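Local coordinates for protein glutamate receptor 1 (Adineta vaga, PDB 4IO2) that binds glutamate in an extracellular ligand-binding domain, the part of the receptor given here, and probably works as a ligand-gated ion channel, at residues Q59-P62 and P63-Y67; K160-Q163 and E164-S168. All coordinates share one frame; numbering follows the deposited sequence. Where two conformers were deposited one is given.

Contact 1 (59-62 with 63-67) lies mostly at the surface, in the loop joining strand 55-60 to helix 67-75. Contact 2 (160-163 with 164-168) is partly buried and forms the first turns of helix 162-170. They share no helix or strand, but both reach the glutamate pocket, through Tyr67 and Arg162. These two meet directly: Tyr67 OH lies 2.8 Å from Arg162 NH2, a probable hydrogen bond. In the two-lobed fold of glutamate receptors this probably spans the cleft between the lobes. Contact 1 relies on proline rings and one shared carbonyl. Contact 2 relies on helical hydrogen bonds, an N-cap and polar side chains.

Contact 1. Residues Q59-P62 and P63-Y67. With GLU (glutamic acid), chain E.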
loop_
_atom_site.group_PDB
_atom_site.type_symbol
_atom_site.label_atom_id
_atom_site.label_comp_id
_atom_site.label_asym_id
_atom_site.label_seq_id
_atom_site.Cartn_x
_atom_site.Cartn_y
_atom_site.Cartn_z
ATOM N N GLN A 59 16.825 -10.469 16.403
ATOM C CA GLN A 59 18.068 -11.007 15.883
ATOM C C GLN A 59 18.495 -10.236 14.643
ATOM O O GLN A 59 17.815 -10.257 13.624
ATOM C CB GLN A 59 17.889 -12.482 15.549
ATOM C CG GLN A 59 17.590 -13.362 16.749
ATOM C CD GLN A 59 18.819 -13.606 17.611
ATOM O OE1 GLN A 59 19.935 -13.639 17.114
ATOM N NE2 GLN A 59 18.609 -13.774 18.905
ATOM N N LEU A 60 19.626 -9.549 14.737
ATOM C CA LEU A 60 20.196 -8.837 13.592
ATOM C C LEU A 60 20.806 -9.829 12.601
ATOM O O LEU A 60 21.635 -10.695 12.975
ATOM C CB LEU A 60 21.261 -7.876 14.087
ATOM C CG LEU A 60 22.041 -7.040 13.059
ATOM C CD1 LEU A 60 21.091 -6.085 12.342
ATOM C CD2 LEU A 60 23.185 -6.299 13.759
ATOM N N ALA A 61 20.408 -9.700 11.337
ATOM C CA ALA A 61 20.987 -10.542 10.291
ATOM C C ALA A 61 22.480 -10.245 10.202
ATOM O O ALA A 61 22.918 -9.102 10.391
ATOM C CB ALA A 61 20.314 -10.300 8.971
ATOM N N PRO A 62 23.264 -11.268 9.894
ATOM C CA PRO A 62 24.702 -11.079 9.685
ATOM C C PRO A 62 24.999 -9.989 8.664
ATOM O O PRO A 62 24.245 -9.807 7.731
ATOM C CB PRO A 62 25.153 -12.439 9.149
ATOM C CG PRO A 62 24.190 -13.397 9.695
ATOM C CD PRO A 62 22.868 -12.679 9.747
ATOM N N PRO A 63 26.142 -9.313 8.806
ATOM C CA PRO A 63 26.468 -8.095 8.050
ATOM C C PRO A 63 26.244 -8.206 6.532
ATOM O O PRO A 63 25.726 -7.285 5.885
ATOM C CB PRO A 63 27.961 -7.882 8.331
ATOM C CG PRO A 63 28.297 -8.755 9.485
ATOM C CD PRO A 63 27.275 -9.827 9.592
ATOM N N ASN A 64 26.616 -9.325 5.947
ATOM C CA ASN A 64 26.560 -9.384 4.493
ATOM C C ASN A 64 25.225 -9.837 3.895
ATOM O O ASN A 64 25.073 -9.921 2.679
ATOM C CB ASN A 64 27.709 -10.242 4.000
ATOM C CG ASN A 64 29.067 -9.610 4.306
ATOM O OD1 ASN A 64 29.199 -8.368 4.341
ATOM N ND2 ASN A 64 30.077 -10.453 4.553
ATOM N N THR A 65 24.239 -10.047 4.755
ATOM C CA THR A 65 22.933 -10.565 4.328
ATOM C C THR A 65 22.245 -9.622 3.354
ATOM O O THR A 65 22.119 -8.435 3.624
ATOM C CB THR A 65 22.017 -10.788 5.546
ATOM O OG1 THR A 65 22.721 -11.611 6.487
ATOM C CG2 THR A 65 20.719 -11.455 5.128
ATOM N N SER A 66 21.777 -10.169 2.238
ATOM C CA SER A 66 21.019 -9.407 1.269
ATOM C C SER A 66 19.550 -9.425 1.677
ATOM O O SER A 66 19.138 -10.238 2.540
ATOM C CB SER A 66 21.209 -9.978 -0.142
ATOM O OG SER A 66 20.547 -11.220 -0.247
ATOM N N TYR A 67 18.725 -8.601 1.041
ATOM C CA TYR A 67 17.294 -8.591 1.340
ATOM C C TYR A 67 16.675 -9.928 0.912
ATOM O O TYR A 67 15.923 -10.536 1.704
ATOM C CB TYR A 67 16.637 -7.343 0.712
ATOM C CG TYR A 67 16.861 -6.152 1.601
ATOM C CD1 TYR A 67 18.064 -5.461 1.577
ATOM C CD2 TYR A 67 15.905 -5.758 2.501
ATOM C CE1 TYR A 67 18.303 -4.387 2.444
ATOM C CE2 TYR A 67 16.116 -4.710 3.399
ATOM C CZ TYR A 67 17.327 -4.025 3.348
ATOM O OH TYR A 67 17.592 -2.959 4.196
HETATM N N GLU E . 13.553 -2.700 0.002
HETATM C CA GLU E . 14.581 -3.341 -0.822
HETATM C C GLU E . 14.319 -4.842 -0.920
HETATM O O GLU E . 13.491 -5.368 -0.133
HETATM C CB GLU E . 15.996 -3.112 -0.282
HETATM C CG GLU E . 16.431 -1.652 -0.120
HETATM C CD GLU E . 16.659 -0.881 -1.420
HETATM O OE1 GLU E . 16.617 -1.496 -2.483
HETATM O OE2 GLU E . 16.959 0.340 -1.346
HETATM O OXT GLU E . 14.929 -5.501 -1.795
#
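Thr65 and Pro62 form the polar part of this local contact. Pro62 O takes two hydrogen bonds from Thr65. The backbone N is 3.0 Å from Pro62 O, and the N-H points at it fairly straight (163°). The hydroxyl OG1 comes closer, 2.7 Å from Pro62 O, and here the threonine is the donor. Both donors come from the same face of the carbonyl plane, and the backbone N sits well above that plane. Thr65 OG1 lies beside its own backbone N and anti to the carbonyl carbon (chi1 -53°). That rotation lets the residue grip one oxygen with two of its groups, which fixes the hydroxyl. The ring carbon Pro62 CD lies against the same hydroxyl, 3.4 Å from Thr65 OG1.

The bonded pair closes a type I beta turn from Pro62 to Thr65. The turn leads out of strand 55-60, an outer strand of a parallel sheet. Ser66 alone separates the turn from helix 67-75; it is the N-cap, its OG bonded to Gly69 N.

Pro62 CB lies 3.4 Å from Pro63 CD, a closeness set largely by the peptide bond that joins the two residues. Ala61 CB points toward the threonine, 3.7 Å from Thr65 OG1, and also touches Thr65 CB and CG2. Ala61 is buried, with Tyr79 touching it too.

The ligand contact belongs to Tyr67, at the start of the helix. Glutamate CB sits 3.5 Å above the plane of the Tyr67 ring, over its centre, so the ring covers the aliphatic part of the ligand, as a tyrosine does in AMPA and kainate receptors. Tyr67 OH is hydrogen-bonded to Asp85 OD1, which helps to hold the ring in place.

Contact 2. Residues K160-Q163 and E164-S168; sequences KSRQ and EMYDS
Arg162 and Tyr166 both turn CG beside the backbone N (chi1 -69° and -52°), and this sets their side chains side by side, pointing the same way. They sit one turn apart at the N-terminal end of helix 162-170. Ser161 is the N-cap: its OG accepts from Glu164 N at 3.0 Å. Lys160 N, one residue earlier, donates to OE1 of the extended Glu164 side chain at 2.8 Å, so Glu164 is held by both its N-H and its carboxylate.

Tyr166 OH rests against Arg162 CD (3.6 Å), and Arg162 O lies 3.2 Å above one face of the Tyr166 ring, displaced toward its rim. Met179 and Tyr192 also pack on this ring. The extended arginine chain runs on into the glutamate pocket, where NH2 bonds to Tyr67 OH and makes a weak, long ion pair with Asp85 OD2. With an alanine in place of Tyr166, Arg162 CB and CD would probably lose this neighbour and a gap would open beside Met179 and Tyr192.

On the exposed side, the bend of Gln163 at chi2 (67°) carries its amide to Asp167. Gln163 NE2 donates to Asp167 OD1 at 3.0 Å, in its own amide plane but from above the carboxylate plane.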
loop_
_atom_site.group_PDB
_atom_site.type_symbol
_atom_site.label_atom_id
_atom_site.label_comp_id
_atom_site.label_asym_id
_atom_site.label_seq_id
_atom_site.Cartn_x
_atom_site.Cartn_y
_atom_site.Cartn_z
ATOM N N LYS A 160 27.555 -5.103 -3.512
ATOM C CA LYS A 160 27.315 -6.003 -2.391
ATOM C C LYS A 160 26.648 -5.339 -1.180
ATOM O O LYS A 160 26.228 -6.011 -0.242
ATOM C CB LYS A 160 28.629 -6.618 -1.928
ATOM C CG LYS A 160 29.312 -7.455 -2.988
ATOM C CD LYS A 160 30.610 -8.082 -2.484
ATOM C CE LYS A 160 31.208 -9.030 -3.531
ATOM N NZ LYS A 160 32.389 -9.768 -3.038
ATOM N N SER A 161 26.552 -4.021 -1.196
ATOM C CA SER A 161 26.089 -3.278 -0.009
ATOM C C SER A 161 25.800 -1.838 -0.340
ATOM O O SER A 161 26.187 -1.373 -1.409
ATOM C CB SER A 161 27.168 -3.273 1.062
ATOM O OG SER A 161 28.280 -2.517 0.605
ATOM N N ARG A 162 25.066 -1.154 0.545
ATOM C CA ARG A 162 24.911 0.281 0.407
ATOM C C ARG A 162 26.260 1.009 0.386
ATOM O O ARG A 162 26.481 1.905 -0.418
ATOM C CB ARG A 162 24.011 0.827 1.505
ATOM C CG ARG A 162 22.572 0.388 1.346
ATOM C CD ARG A 162 21.680 1.055 2.375
ATOM N NE ARG A 162 20.298 0.588 2.285
ATOM C CZ ARG A 162 19.775 -0.468 2.904
ATOM N NH1 ARG A 162 20.471 -1.203 3.749
ATOM N NH2 ARG A 162 18.517 -0.765 2.658
ATOM N N GLN A 163 27.151 0.605 1.266
ATOM C CA GLN A 163 28.454 1.247 1.300
ATOM C C GLN A 163 29.171 1.150 -0.046
ATOM O O GLN A 163 29.761 2.133 -0.489
ATOM C CB GLN A 163 29.326 0.682 2.416
ATOM C CG GLN A 163 30.562 1.524 2.689
ATOM C CD GLN A 163 30.226 2.878 3.273
ATOM O OE1 GLN A 163 29.543 2.980 4.292
ATOM N NE2 GLN A 163 30.683 3.933 2.615
ATOM N N GLU A 164 29.121 -0.000 -0.713
ATOM C CA GLU A 164 29.747 -0.113 -2.027
ATOM C C GLU A 164 29.029 0.803 -3.035
ATOM O O GLU A 164 29.679 1.375 -3.919
ATOM C CB GLU A 164 29.801 -1.582 -2.506
ATOM C CG GLU A 164 31.045 -1.899 -3.309
ATOM C CD GLU A 164 31.038 -3.232 -4.041
ATOM O OE1 GLU A 164 30.180 -4.079 -3.760
ATOM O OE2 GLU A 164 31.937 -3.432 -4.895
ATOM N N MET A 165 27.702 0.924 -2.921
ATOM C CA MET A 165 26.966 1.823 -3.798
ATOM C C MET A 165 27.511 3.248 -3.610
ATOM O O MET A 165 27.834 3.916 -4.583
ATOM C CB MET A 165 25.465 1.723 -3.542
ATOM C CG MET A 165 24.574 2.543 -4.405
ATOM S SD MET A 165 22.852 2.199 -4.032
ATOM C CE MET A 165 22.691 2.757 -2.321
ATOM N N TYR A 166 27.543 3.743 -2.370
ATOM C CA TYR A 166 27.967 5.131 -2.130
ATOM C C TYR A 166 29.397 5.340 -2.625
ATOM O O TYR A 166 29.696 6.303 -3.350
ATOM C CB TYR A 166 27.877 5.501 -0.634
ATOM C CG TYR A 166 26.547 5.231 0.034
ATOM C CD1 TYR A 166 25.340 5.540 -0.593
ATOM C CD2 TYR A 166 26.490 4.627 1.274
ATOM C CE1 TYR A 166 24.138 5.306 0.030
ATOM C CE2 TYR A 166 25.281 4.386 1.908
ATOM C CZ TYR A 166 24.110 4.705 1.277
ATOM O OH TYR A 166 22.912 4.435 1.895
ATOM N N ASP A 167 30.280 4.425 -2.255
ATOM C CA ASP A 167 31.699 4.564 -2.615
ATOM C C ASP A 167 31.920 4.516 -4.133
ATOM O O ASP A 167 32.765 5.241 -4.673
ATOM C CB ASP A 167 32.513 3.474 -1.942
ATOM C CG ASP A 167 32.559 3.627 -0.428
ATOM O OD1 ASP A 167 32.140 4.671 0.082
ATOM O OD2 ASP A 167 33.010 2.695 0.262
ATOM N N SER A 168 31.162 3.697 -4.840
ATOM C CA SER A 168 31.351 3.568 -6.276
ATOM C C SER A 168 30.861 4.815 -7.023
ATOM O O SER A 168 31.434 5.206 -8.023
ATOM C CB SER A 168 30.630 2.329 -6.796
ATOM O OG SER A 168 31.201 1.169 -6.242
#